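Local coordinates for protein CrmK (Actinoalloteichus sp. WH1-2216-6, PDB 5I1V) that uses covalently bound FAD as an oxidase that takes part in recycling a shunt product during caerulomycin biosynthesis, at residues A[232-237]-A[306-311]; A[238-243]-A[358-363]; A[248-253]-A[259-264]; A[269-272]-A[276-279]; A[353-358]-A[426-431]. All blocks are in the same frame, centred on the assembly; numbering follows the deposited sequence.

In the fold
Interactions 1, 2, 4 and 5 form a connected cluster at the eight-stranded antiparallel sheet that holds strands 265-271 and 277-285. Interactions 1, 2 and 4 touch one another, with centres about 11 Å apart; interaction 2 also touches interaction 5, its centre about 10 Å away, and shares Ala358 with it. Interaction 3 borders the same sheet but stands apart, its centre at least about 22 Å from the others, toward the end of helix 237-253, which it shares with interaction 2. Along the chain, interactions 3 and 4 fall in series within the span of interaction 1. Distant sequence thus meets beside one sheet, with the Glu269 side chain of interaction 4 about 11 Å from FAD.

Interaction 1 of 5, residues A[232-237]-A[306-311]; sequences WAELTE and VAVAPS
Glu234 is the first residue along 232-237 to touch Val308, and it does so with both backbone and side chain. Its carbonyl oxygen lies 3.2 Å from Val308 CG2, while Glu234 CB meets the other methyl, Val308 CG1, at 3.6 Å. CG2 therefore lies against the backbone carbonyl and CG1 against the side chain of the same residue. Beyond CB the glutamate chain bends at chi2 (140°), which carries OE1 back over Val308 CG1 at 3.7 Å. From there the carboxylate reaches a water that donates to Glu234 OE1 at 3.1 Å and to Ala309 O at 2.7 Å. This is a water bridge; no direct hydrogen bond joins the two segments.

Leu235 follows and adds an apolar touch, its CD1 lying 3.9 Å from Val308 CG2; its other methyl, CD2, sits over a face of the Trp232 ring, away from the ring centre. Thr236 then caps the start of helix 237-253 through OG1 and Asp239 N. Asp239 in turn accepts from Ala307 N, so the helix start also holds the 306-311 loop. Between the two segments themselves the direct contact is apolar, and the one polar link runs through water, which probably makes it the more adaptable part.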
# COMPACT_ATOMS: atom_id res chain seq x y z
N TRP A 232 19.65 -20.01 6.65
CA TRP A 232 21.06 -19.75 6.45
C TRP A 232 21.93 -20.51 7.50
O TRP A 232 23.06 -20.88 7.21
CB TRP A 232 21.37 -18.25 6.54
CG TRP A 232 21.54 -17.64 5.20
CD1 TRP A 232 20.64 -16.81 4.54
CD2 TRP A 232 22.65 -17.80 4.31
NE1 TRP A 232 21.14 -16.47 3.31
CE2 TRP A 232 22.37 -17.06 3.15
CE3 TRP A 232 23.86 -18.51 4.39
CZ2 TRP A 232 23.25 -17.00 2.07
CZ3 TRP A 232 24.75 -18.44 3.32
CH2 TRP A 232 24.44 -17.68 2.17
N ALA A 233 21.40 -20.69 8.69
CA ALA A 233 22.14 -21.39 9.77
C ALA A 233 22.48 -22.83 9.37
O ALA A 233 23.36 -23.46 9.97
CB ALA A 233 21.32 -21.38 11.04
N GLU A 234 21.74 -23.36 8.40
CA GLU A 234 21.88 -24.74 7.98
C GLU A 234 22.50 -24.89 6.61
O GLU A 234 22.63 -25.98 6.13
CB GLU A 234 20.53 -25.44 8.00
CG GLU A 234 20.01 -25.72 9.38
CD GLU A 234 18.52 -25.48 9.53
OE1 GLU A 234 17.71 -25.86 8.65
OE2 GLU A 234 18.15 -24.90 10.58
N LEU A 235 22.91 -23.79 6.00
CA LEU A 235 23.30 -23.78 4.60
C LEU A 235 24.80 -23.91 4.47
O LEU A 235 25.55 -23.30 5.24
CB LEU A 235 22.82 -22.45 4.01
CG LEU A 235 22.80 -22.20 2.51
CD1 LEU A 235 22.05 -23.29 1.77
CD2 LEU A 235 22.14 -20.84 2.30
N THR A 236 25.26 -24.74 3.55
CA THR A 236 26.67 -24.76 3.17
C THR A 236 26.82 -24.23 1.75
O THR A 236 25.84 -24.08 1.05
CB THR A 236 27.27 -26.16 3.16
OG1 THR A 236 26.68 -26.94 2.11
CG2 THR A 236 27.06 -26.85 4.53
N GLU A 237 28.06 -23.98 1.35
CA GLU A 237 28.33 -23.53 0.00
C GLU A 237 27.83 -24.51 -1.01
O GLU A 237 27.23 -24.12 -2.01
CB GLU A 237 29.82 -23.28 -0.25
CG GLU A 237 30.04 -22.83 -1.69
CD GLU A 237 31.48 -22.73 -2.10
OE1 GLU A 237 32.22 -21.99 -1.44
OE2 GLU A 237 31.87 -23.39 -3.08
N VAL A 306 20.31 -31.66 -1.94
CA VAL A 306 20.44 -30.47 -1.10
C VAL A 306 20.15 -30.91 0.33
O VAL A 306 19.07 -31.41 0.61
CB VAL A 306 19.40 -29.38 -1.52
CG1 VAL A 306 19.38 -28.20 -0.56
CG2 VAL A 306 19.69 -28.93 -2.94
N ALA A 307 21.11 -30.73 1.24
CA ALA A 307 20.97 -31.23 2.60
C ALA A 307 19.93 -30.45 3.43
O ALA A 307 19.14 -31.07 4.11
CB ALA A 307 22.32 -31.28 3.32
N VAL A 308 19.93 -29.11 3.35
CA VAL A 308 18.98 -28.27 4.14
C VAL A 308 17.56 -28.57 3.72
O VAL A 308 17.25 -28.45 2.53
CB VAL A 308 19.12 -26.74 3.91
CG1 VAL A 308 18.51 -25.98 5.08
CG2 VAL A 308 20.54 -26.31 3.67
N ALA A 309 16.69 -28.90 4.66
CA ALA A 309 15.26 -29.09 4.35
C ALA A 309 14.65 -27.70 4.46
O ALA A 309 14.94 -26.99 5.41
CB ALA A 309 14.60 -30.00 5.37
N PRO A 310 13.79 -27.32 3.49
CA PRO A 310 13.15 -26.01 3.63
C PRO A 310 11.85 -26.05 4.43
O PRO A 310 11.18 -27.08 4.43
CB PRO A 310 12.82 -25.65 2.19
CG PRO A 310 12.53 -26.97 1.54
CD PRO A 310 13.46 -27.97 2.21
N SER A 311 11.46 -24.94 5.05
CA SER A 311 10.12 -24.78 5.59
C SER A 311 9.22 -24.31 4.46
O SER A 311 9.62 -23.51 3.65
CB SER A 311 10.07 -23.69 6.64
OG SER A 311 11.11 -23.79 7.57
O HOH W 1 15.75 -24.71 6.50

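Interaction 2 of 5, residues A[238-243]-A[358-363]; sequences ADYVRL and AAYRHL
Two helices beside the antiparallel sheet, 237-253 and 353-364, pack here through Tyr240 and Tyr360, together with Ala359 and Leu363. The axes of the short segments come within 10.0 Å, at 127° between their N-to-C directions, nearer to perpendicular than to antiparallel. Tyr240 carries the contact. A chi1 of 178° swings its CG opposite the backbone N, which carries the ring out so that its CB end meets Tyr360 and its OH end meets Leu363. At the base, Tyr240 CB lies 3.4 Å from Tyr360 CD1, and Tyr240 CG is 3.6 Å from the same atom. The two side chains pass alongside each other, pointing opposite ways, and their rings remain oblique, with centroids 5.7 Å apart and planes at 45°. At the far end, Leu363 comes in crosswise: its CD1 is 3.7 Å from Tyr240 CZ and 3.3 Å from Tyr240 OH. Ala359 CB fills in beside the ring at 4.4 Å from Tyr240 CE2. Shortening Tyr240 to an alanine is likely to open a gap between the helices and leave Leu363 CD1 and the Tyr360 ring without their shared packing surface. Around the contact, Tyr240 and Leu363 both rest on Cys270 of strand 265-271, the Tyr360 ring meets that of Trp232, and Ala359 touches Ile428 of helix 414-428.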
# COMPACT_ATOMS: atom_id res chain seq x y z
N ALA A 238 28.08 -25.79 -0.77
CA ALA A 238 27.64 -26.82 -1.71
C ALA A 238 26.13 -26.90 -1.81
O ALA A 238 25.56 -27.01 -2.91
CB ALA A 238 28.22 -28.18 -1.31
N ASP A 239 25.43 -26.81 -0.69
CA ASP A 239 23.97 -26.75 -0.76
C ASP A 239 23.50 -25.52 -1.53
O ASP A 239 22.59 -25.63 -2.34
CB ASP A 239 23.31 -26.72 0.61
CG ASP A 239 23.34 -28.06 1.31
OD1 ASP A 239 23.61 -29.08 0.63
OD2 ASP A 239 23.06 -28.08 2.53
N TYR A 240 24.07 -24.36 -1.25
CA TYR A 240 23.65 -23.17 -1.99
C TYR A 240 23.82 -23.39 -3.49
O TYR A 240 22.87 -23.15 -4.25
CB TYR A 240 24.42 -21.93 -1.55
CG TYR A 240 24.02 -20.71 -2.36
CD1 TYR A 240 22.89 -19.97 -2.00
CD2 TYR A 240 24.74 -20.33 -3.48
CE1 TYR A 240 22.52 -18.87 -2.73
CE2 TYR A 240 24.36 -19.21 -4.22
CZ TYR A 240 23.25 -18.49 -3.83
OH TYR A 240 22.80 -17.39 -4.54
N VAL A 241 25.01 -23.84 -3.91
CA VAL A 241 25.32 -24.04 -5.34
C VAL A 241 24.35 -25.04 -5.97
O VAL A 241 23.77 -24.81 -7.04
CB VAL A 241 26.81 -24.42 -5.59
CG1 VAL A 241 27.06 -24.75 -7.08
CG2 VAL A 241 27.76 -23.30 -5.15
N ARG A 242 24.08 -26.13 -5.27
CA ARG A 242 23.19 -27.14 -5.82
C ARG A 242 21.72 -26.65 -5.94
O ARG A 242 21.07 -26.79 -6.98
CB ARG A 242 23.24 -28.39 -4.98
CG ARG A 242 22.35 -29.48 -5.53
CD ARG A 242 22.81 -29.94 -6.89
NE ARG A 242 21.89 -30.94 -7.43
CZ ARG A 242 22.01 -32.25 -7.25
NH1 ARG A 242 23.01 -32.76 -6.54
NH2 ARG A 242 21.11 -33.07 -7.79
N LEU A 243 21.24 -26.08 -4.86
CA LEU A 243 19.89 -25.49 -4.83
C LEU A 243 19.60 -24.48 -5.95
O LEU A 243 18.63 -24.60 -6.66
CB LEU A 243 19.66 -24.80 -3.49
CG LEU A 243 18.32 -24.07 -3.42
CD1 LEU A 243 17.18 -25.05 -3.61
CD2 LEU A 243 18.20 -23.32 -2.11
N ALA A 358 31.13 -17.74 -6.26
CA ALA A 358 31.38 -16.30 -6.15
C ALA A 358 30.22 -15.58 -5.44
O ALA A 358 30.44 -14.71 -4.63
CB ALA A 358 31.63 -15.70 -7.52
N ALA A 359 28.99 -15.96 -5.75
CA ALA A 359 27.82 -15.34 -5.14
C ALA A 359 27.77 -15.76 -3.71
O ALA A 359 27.60 -14.92 -2.84
CB ALA A 359 26.54 -15.78 -5.82
N TYR A 360 27.94 -17.05 -3.45
CA TYR A 360 27.96 -17.53 -2.05
C TYR A 360 28.93 -16.73 -1.19
O TYR A 360 28.60 -16.34 -0.06
CB TYR A 360 28.25 -19.02 -1.97
CG TYR A 360 28.01 -19.58 -0.58
CD1 TYR A 360 26.73 -19.85 -0.12
CD2 TYR A 360 29.08 -19.82 0.28
CE1 TYR A 360 26.52 -20.38 1.15
CE2 TYR A 360 28.88 -20.32 1.56
CZ TYR A 360 27.62 -20.61 2.00
OH TYR A 360 27.45 -21.11 3.29
N ARG A 361 30.10 -16.45 -1.74
CA ARG A 361 31.14 -15.76 -0.99
C ARG A 361 30.71 -14.39 -0.49
O ARG A 361 30.95 -14.03 0.66
CB ARG A 361 32.39 -15.60 -1.87
CG ARG A 361 33.64 -15.17 -1.11
CD ARG A 361 33.84 -13.66 -1.08
NE ARG A 361 34.75 -13.23 -2.15
CZ ARG A 361 35.61 -12.23 -2.06
NH1 ARG A 361 35.73 -11.51 -0.94
NH2 ARG A 361 36.39 -11.95 -3.10
N HIS A 362 30.08 -13.61 -1.37
CA HIS A 362 29.54 -12.30 -0.99
C HIS A 362 28.25 -12.42 -0.17
O HIS A 362 28.01 -11.63 0.74
CB HIS A 362 29.30 -11.47 -2.25
CG HIS A 362 30.56 -11.13 -2.98
ND1 HIS A 362 31.41 -10.12 -2.55
CD2 HIS A 362 31.15 -11.68 -4.06
CE1 HIS A 362 32.45 -10.06 -3.36
NE2 HIS A 362 32.32 -10.99 -4.28
N LEU A 363 27.40 -13.40 -0.47
CA LEU A 363 26.18 -13.63 0.34
C LEU A 363 26.41 -14.19 1.75
O LEU A 363 25.59 -13.95 2.63
CB LEU A 363 25.20 -14.55 -0.40
CG LEU A 363 24.64 -13.99 -1.72
CD1 LEU A 363 23.99 -15.13 -2.51
CD2 LEU A 363 23.64 -12.87 -1.46

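Interaction 3 of 5, residues A[248-253]-A[259-264]; sequences LDWQLR and SPNIGL
Leu264 O takes a hydrogen bond of 2.7 Å from a water, and the same water donates to Gln251 OE1 at 2.8 Å, joining the last turns of helix 237-253 to the loop that leads on to strand 265-271. A weak bond from Arg143 NH2 reaches the same carbonyl oxygen. The direct contact is made by Trp250, whose six-membered ring extends from the helix to the loop. Trp250 CZ2 lies 3.6 Å from Asn261 CB, and neighbouring Trp250 CH2 is 4.1 Å from Leu264 CD1, so one corner of the indole is held between two loop residues. Leu264 lies roughly perpendicular to the indole side chain, whereas Asn261 approaches on a slant, its amide plane turned 44° from that of the ring.

The polar end of Asn261 faces other partners: OD1 accepts from Arg294 NH1, and ND2 bonds to Asn254 OD1. A chi1 of -53° turns the amide off CB so that OD1 and ND2 reach those residues, while CB stays against the indole. The loop itself is shaped by an ST turn, in which Asn261 N donates to Ser259 OG at 2.8 Å with an angle of 146° at the hydrogen. Two type I turns, Ser259 to Ile262 and Asn261 to Leu264, overlap at Asn261 and Ile262 and fold the loop compactly.

Helix 291-303 closes in alongside: Phe298 meets the Trp250 ring and touches Leu264, while Arg253 forms a salt bridge with Glu301. Strands 374-379 and 400-408 meet the helix at Gln251, through Ala379 and Leu400.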
# COMPACT_ATOMS: atom_id res chain seq x y z
N LEU A 248 17.67 -23.15 -11.54
CA LEU A 248 17.96 -22.70 -12.90
C LEU A 248 17.69 -23.79 -13.92
O LEU A 248 17.07 -23.51 -14.98
CB LEU A 248 19.39 -22.20 -13.03
CG LEU A 248 19.77 -21.03 -12.12
CD1 LEU A 248 21.24 -20.69 -12.27
CD2 LEU A 248 18.92 -19.82 -12.36
N ASP A 249 18.06 -25.03 -13.61
CA ASP A 249 17.87 -26.13 -14.58
C ASP A 249 16.41 -26.35 -14.82
O ASP A 249 15.99 -26.51 -15.96
CB ASP A 249 18.46 -27.47 -14.10
CG ASP A 249 19.98 -27.44 -14.01
OD1 ASP A 249 20.60 -26.61 -14.70
OD2 ASP A 249 20.55 -28.25 -13.22
N TRP A 250 15.63 -26.39 -13.74
CA TRP A 250 14.20 -26.59 -13.89
C TRP A 250 13.60 -25.42 -14.71
O TRP A 250 12.82 -25.65 -15.61
CB TRP A 250 13.49 -26.74 -12.54
CG TRP A 250 12.07 -27.12 -12.65
CD1 TRP A 250 11.54 -28.38 -12.59
CD2 TRP A 250 10.96 -26.24 -12.94
NE1 TRP A 250 10.16 -28.33 -12.78
CE2 TRP A 250 9.80 -27.03 -13.01
CE3 TRP A 250 10.84 -24.86 -13.10
CZ2 TRP A 250 8.53 -26.48 -13.25
CZ3 TRP A 250 9.57 -24.32 -13.37
CH2 TRP A 250 8.45 -25.12 -13.43
N GLN A 251 13.99 -24.18 -14.41
CA GLN A 251 13.41 -23.03 -15.13
C GLN A 251 13.78 -23.06 -16.61
O GLN A 251 12.93 -22.79 -17.49
CB GLN A 251 13.86 -21.72 -14.51
CG GLN A 251 13.38 -21.47 -13.11
CD GLN A 251 11.85 -21.36 -13.01
OE1 GLN A 251 11.15 -21.11 -14.01
NE2 GLN A 251 11.34 -21.51 -11.78
N LEU A 252 15.03 -23.42 -16.92
CA LEU A 252 15.47 -23.47 -18.31
C LEU A 252 14.92 -24.64 -19.12
O LEU A 252 14.95 -24.61 -20.34
CB LEU A 252 16.97 -23.39 -18.42
CG LEU A 252 17.54 -22.06 -17.91
CD1 LEU A 252 18.98 -22.29 -17.49
CD2 LEU A 252 17.42 -20.94 -18.93
N ARG A 253 14.37 -25.64 -18.45
CA ARG A 253 13.59 -26.68 -19.13
C ARG A 253 12.13 -26.32 -19.25
O ARG A 253 11.39 -27.02 -19.94
CB ARG A 253 13.67 -28.01 -18.36
CG ARG A 253 14.95 -28.77 -18.64
CD ARG A 253 15.33 -29.72 -17.50
NE ARG A 253 14.16 -30.20 -16.77
CZ ARG A 253 14.10 -30.34 -15.45
NH1 ARG A 253 15.14 -30.05 -14.66
NH2 ARG A 253 12.97 -30.76 -14.90
N SER A 259 5.85 -25.85 -22.62
CA SER A 259 5.97 -26.54 -21.37
C SER A 259 4.61 -26.68 -20.66
O SER A 259 3.94 -25.67 -20.47
CB SER A 259 6.91 -25.80 -20.42
OG SER A 259 6.76 -26.36 -19.10
N PRO A 260 4.25 -27.90 -20.21
CA PRO A 260 3.09 -28.06 -19.34
C PRO A 260 3.23 -27.41 -17.95
O PRO A 260 2.25 -27.35 -17.18
CB PRO A 260 2.95 -29.59 -19.23
CG PRO A 260 4.36 -30.09 -19.39
CD PRO A 260 4.98 -29.18 -20.41
N ASN A 261 4.43 -26.93 -17.62
CA ASN A 261 4.62 -26.14 -16.43
C ASN A 261 4.73 -24.61 -16.68
O ASN A 261 5.11 -23.87 -15.77
CB ASN A 261 5.84 -26.63 -15.67
CG ASN A 261 5.79 -28.12 -15.39
OD1 ASN A 261 4.90 -28.58 -14.69
ND2 ASN A 261 6.73 -28.88 -15.96
N ILE A 262 4.33 -24.10 -17.85
CA ILE A 262 4.58 -22.69 -18.14
C ILE A 262 3.81 -21.77 -17.21
O ILE A 262 4.26 -20.64 -16.94
CB ILE A 262 4.37 -22.33 -19.63
CG1 ILE A 262 4.95 -20.93 -19.95
CG2 ILE A 262 2.90 -22.49 -20.04
CD1 ILE A 262 6.42 -20.75 -19.65
N GLY A 263 2.70 -22.27 -16.69
CA GLY A 263 1.86 -21.52 -15.79
C GLY A 263 2.44 -21.36 -14.41
O GLY A 263 2.00 -20.50 -13.66
N LEU A 264 3.44 -22.18 -14.07
CA LEU A 264 4.11 -22.05 -12.79
C LEU A 264 5.16 -20.93 -12.83
O LEU A 264 6.11 -20.96 -13.60
CB LEU A 264 4.70 -23.39 -12.36
CG LEU A 264 5.09 -23.65 -10.91
CD1 LEU A 264 5.39 -25.13 -10.69
CD2 LEU A 264 6.28 -22.80 -10.52
O HOH W 2 8.69 -20.59 -12.80

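Interaction 4 of 5, residues A[269-272]-A[276-279]; sequences ECFH and GHLA
Phe271 meets 276-279 with CB and one edge of its ring, CD2 and CE2. Its CB lies 3.5 Å from His277 O. One atom further, CG is somewhat more distant from that oxygen, but Phe271 CD2 swings back to within 3.4 Å of His277 O, which sits at the ring edge, near its plane. The next atom, Phe271 CE2, meets Ala279 CB at 4.0 Å, again at the edge. A chi1 of -66° turns this CD2-CE2 edge to His277 O and Ala279 CB. His277 O is buried by this contact and has no hydrogen-bonding partner in the model, so the aromatic edge is what it faces. The His277 ring stands oblique to Phe271.

The two segments flank the turn of the beta hairpin formed by strands 265-271 and 277-285. Glu269 and Ala279 form an antiparallel hydrogen-bonded pair: Glu269 N donates to Ala279 O at 2.7 Å with an angle of 173°, and Ala279 N returns a bond of 3.0 Å to Glu269 O at 167°. The Glu269 side chain is about 7 Å from that of Phe123, an FAD-binding residue, and about 11 Å from the bound FAD itself. Leu278 packs its CD1 against Cys270 CA at 4.0 Å, and both side chains also touch Tyr240 of helix 237-253. Phe271 O accepts from Trp232 NE1.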
# COMPACT_ATOMS: atom_id res chain seq x y z
N GLU A 269 14.67 -15.73 -3.83
CA GLU A 269 15.37 -14.57 -3.29
C GLU A 269 16.53 -15.10 -2.47
O GLU A 269 16.31 -15.71 -1.42
CB GLU A 269 14.49 -13.75 -2.38
CG GLU A 269 13.27 -13.17 -3.03
CD GLU A 269 12.55 -12.16 -2.14
OE1 GLU A 269 11.43 -12.48 -1.68
OE2 GLU A 269 13.11 -11.05 -1.89
N CYS A 270 17.72 -14.81 -2.92
CA CYS A 270 18.92 -15.20 -2.20
C CYS A 270 19.49 -14.03 -1.42
O CYS A 270 20.38 -13.36 -1.89
CB CYS A 270 19.95 -15.70 -3.20
SG CYS A 270 19.31 -17.02 -4.24
N PHE A 271 18.94 -13.82 -0.23
CA PHE A 271 19.39 -12.83 0.70
C PHE A 271 20.79 -13.11 1.22
O PHE A 271 21.23 -14.27 1.31
CB PHE A 271 18.47 -12.81 1.89
CG PHE A 271 17.06 -12.35 1.61
CD1 PHE A 271 16.77 -11.01 1.40
CD2 PHE A 271 16.02 -13.25 1.64
CE1 PHE A 271 15.46 -10.60 1.18
CE2 PHE A 271 14.72 -12.85 1.45
CZ PHE A 271 14.43 -11.52 1.22
N HIS A 272 21.46 -12.03 1.60
CA HIS A 272 22.65 -12.10 2.39
C HIS A 272 22.33 -12.82 3.69
O HIS A 272 21.22 -12.74 4.22
CB HIS A 272 23.22 -10.71 2.68
CG HIS A 272 24.48 -10.74 3.47
ND1 HIS A 272 24.50 -10.56 4.84
CD2 HIS A 272 25.76 -10.97 3.10
CE1 HIS A 272 25.75 -10.69 5.28
NE2 HIS A 272 26.53 -10.94 4.24
N GLY A 276 19.07 -14.27 7.47
CA GLY A 276 18.68 -15.52 8.16
C GLY A 276 18.07 -16.63 7.31
O GLY A 276 17.95 -17.75 7.78
N HIS A 277 17.71 -16.36 6.05
CA HIS A 277 17.13 -17.38 5.19
C HIS A 277 17.21 -17.01 3.69
O HIS A 277 17.46 -15.86 3.36
CB HIS A 277 15.69 -17.67 5.64
CG HIS A 277 14.74 -16.56 5.38
ND1 HIS A 277 14.91 -15.29 5.89
CD2 HIS A 277 13.60 -16.52 4.63
CE1 HIS A 277 13.93 -14.51 5.46
NE2 HIS A 277 13.13 -15.23 4.69
N LEU A 278 17.10 -18.00 2.82
CA LEU A 278 16.75 -17.82 1.40
C LEU A 278 15.25 -18.01 1.33
O LEU A 278 14.71 -18.70 2.16
CB LEU A 278 17.37 -18.89 0.52
CG LEU A 278 18.82 -18.87 0.01
CD1 LEU A 278 19.73 -17.87 0.65
CD2 LEU A 278 19.44 -20.25 0.08
N ALA A 279 14.57 -17.38 0.36
CA ALA A 279 13.13 -17.45 0.33
C ALA A 279 12.69 -17.67 -1.11
O ALA A 279 13.33 -17.21 -2.03
CB ALA A 279 12.53 -16.16 0.87

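Interaction 5 of 5, residues A[353-358]-A[426-431]; sequences REQLAA and RDIHSA
Gln355 places CG anti to its carbonyl carbon (chi1 -75°) and then runs fully extended (chi2 -180°), a shape that brings its amide to the backbone of Ile428. There Gln355 NE2 donates to Ile428 O at 3.0 Å, with a nearly straight N-H...O angle of 166°. The oxygen lies almost in the plane of the glutamine amide, so the N-H points squarely at it, although the donor itself stands tilted from the carbonyl plane of Ile428. The aliphatic part follows the same path, Gln355 CG passing 3.4 Å from Ile428 O. In return the Ile428 side chain lies crosswise to the glutamine: Ile428 CG1 is 3.8 Å from Gln355 O, and its CG2 is 4.1 Å from Gln355 NE2.

The bond joins the first turn of helix 353-364 to the last residue of helix 414-428. The other end of the amide is used as well, since Gln355 OE1 accepts from Thr352 N, immediately before the helix; both ends of the group are therefore held and its rotation is fixed. With a leucine in its place, Ile428 O would probably lose its donor from helix 353-364 and Thr352 N its side-chain acceptor.

Past Ile428 the chain leaves the helix. Asp427 O accepts from both Ser430 N, at 3.1 Å, and Ser430 OG, at 3.2 Å, which holds the turn. Asp427 OD1 forms a salt bridge with Arg426 NE at 3.3 Å, while its OD2 bonds to His362 NE2, a second tie to helix 353-364. One face of the His429 ring is met off-centre by Ile428 CG2.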
# COMPACT_ATOMS: atom_id res chain seq x y z
N ARG A 353 28.93 -23.09 -11.98
CA ARG A 353 29.23 -23.38 -10.60
C ARG A 353 30.16 -22.33 -9.95
O ARG A 353 29.97 -21.99 -8.78
CB ARG A 353 29.76 -24.83 -10.45
CG ARG A 353 30.77 -25.06 -9.32
CD ARG A 353 30.86 -26.50 -8.79
NE ARG A 353 29.54 -27.14 -8.78
CZ ARG A 353 29.05 -27.93 -9.73
NH1 ARG A 353 29.77 -28.26 -10.81
NH2 ARG A 353 27.82 -28.42 -9.61
N GLU A 354 31.16 -21.83 -10.67
CA GLU A 354 32.07 -20.79 -10.13
C GLU A 354 31.31 -19.47 -9.89
O GLU A 354 31.49 -18.83 -8.87
CB GLU A 354 33.28 -20.53 -11.05
CG GLU A 354 34.21 -21.73 -11.27
CD GLU A 354 33.79 -22.65 -12.42
OE1 GLU A 354 32.63 -22.54 -12.92
OE2 GLU A 354 34.61 -23.51 -12.84
N GLN A 355 30.45 -19.07 -10.84
CA GLN A 355 29.56 -17.92 -10.61
C GLN A 355 28.76 -18.06 -9.34
O GLN A 355 28.66 -17.11 -8.55
CB GLN A 355 28.62 -17.73 -11.80
CG GLN A 355 29.31 -17.12 -12.99
CD GLN A 355 28.38 -16.93 -14.15
OE1 GLN A 355 27.87 -17.90 -14.69
NE2 GLN A 355 28.15 -15.68 -14.55
N LEU A 356 28.21 -19.26 -9.09
CA LEU A 356 27.46 -19.48 -7.88
C LEU A 356 28.31 -19.49 -6.60
O LEU A 356 27.86 -18.98 -5.59
CB LEU A 356 26.58 -20.73 -7.99
CG LEU A 356 25.60 -20.66 -9.16
CD1 LEU A 356 24.78 -21.94 -9.25
CD2 LEU A 356 24.72 -19.42 -9.03
N ALA A 357 29.52 -20.03 -6.63
CA ALA A 357 30.39 -19.92 -5.43
C ALA A 357 30.89 -18.48 -5.19
O ALA A 357 31.04 -18.05 -4.05
CB ALA A 357 31.56 -20.89 -5.49
N ALA A 358 31.13 -17.74 -6.26
CA ALA A 358 31.38 -16.30 -6.15
C ALA A 358 30.22 -15.58 -5.44
O ALA A 358 30.44 -14.71 -4.63
CB ALA A 358 31.63 -15.70 -7.52
N ARG A 426 30.08 -7.56 -9.94
CA ARG A 426 31.28 -7.61 -10.76
C ARG A 426 31.87 -9.02 -10.75
O ARG A 426 32.23 -9.53 -11.78
CB ARG A 426 32.36 -6.63 -10.31
CG ARG A 426 33.64 -6.81 -11.14
CD ARG A 426 34.86 -6.24 -10.45
NE ARG A 426 35.03 -6.72 -9.09
CZ ARG A 426 35.67 -6.05 -8.13
NH1 ARG A 426 36.24 -4.86 -8.38
NH2 ARG A 426 35.75 -6.58 -6.91
N ASP A 427 31.94 -9.62 -9.58
CA ASP A 427 32.55 -10.96 -9.46
C ASP A 427 31.73 -12.00 -10.19
O ASP A 427 32.28 -12.81 -10.95
CB ASP A 427 32.73 -11.32 -8.00
CG ASP A 427 33.86 -10.53 -7.33
OD1 ASP A 427 34.58 -9.76 -8.02
OD2 ASP A 427 34.03 -10.71 -6.11
N ILE A 428 30.40 -11.95 -10.01
CA ILE A 428 29.53 -12.87 -10.74
C ILE A 428 29.79 -12.71 -12.25
O ILE A 428 29.81 -13.72 -12.97
CB ILE A 428 28.04 -12.74 -10.33
CG1 ILE A 428 27.84 -13.40 -8.99
CG2 ILE A 428 27.11 -13.39 -11.35
CD1 ILE A 428 26.51 -13.11 -8.34
N HIS A 429 30.07 -11.49 -12.73
CA HIS A 429 30.28 -11.29 -14.17
C HIS A 429 31.75 -11.10 -14.59
O HIS A 429 32.00 -10.48 -15.61
CB HIS A 429 29.45 -10.09 -14.69
CG HIS A 429 27.98 -10.27 -14.48
ND1 HIS A 429 27.33 -9.79 -13.36
CD2 HIS A 429 27.05 -10.93 -15.20
CE1 HIS A 429 26.05 -10.11 -13.43
NE2 HIS A 429 25.86 -10.83 -14.52
N SER A 430 32.70 -11.63 -13.82
CA SER A 430 34.13 -11.34 -14.07
C SER A 430 34.64 -11.89 -15.41
O SER A 430 35.61 -11.35 -15.97
CB SER A 430 35.03 -11.82 -12.92
OG SER A 430 34.90 -13.20 -12.73
N ALA A 431 34.00 -12.91 -15.96
CA ALA A 431 34.41 -13.40 -17.28
C ALA A 431 34.03 -12.46 -18.43
O ALA A 431 34.53 -12.60 -19.53
CB ALA A 431 33.84 -14.80 -17.54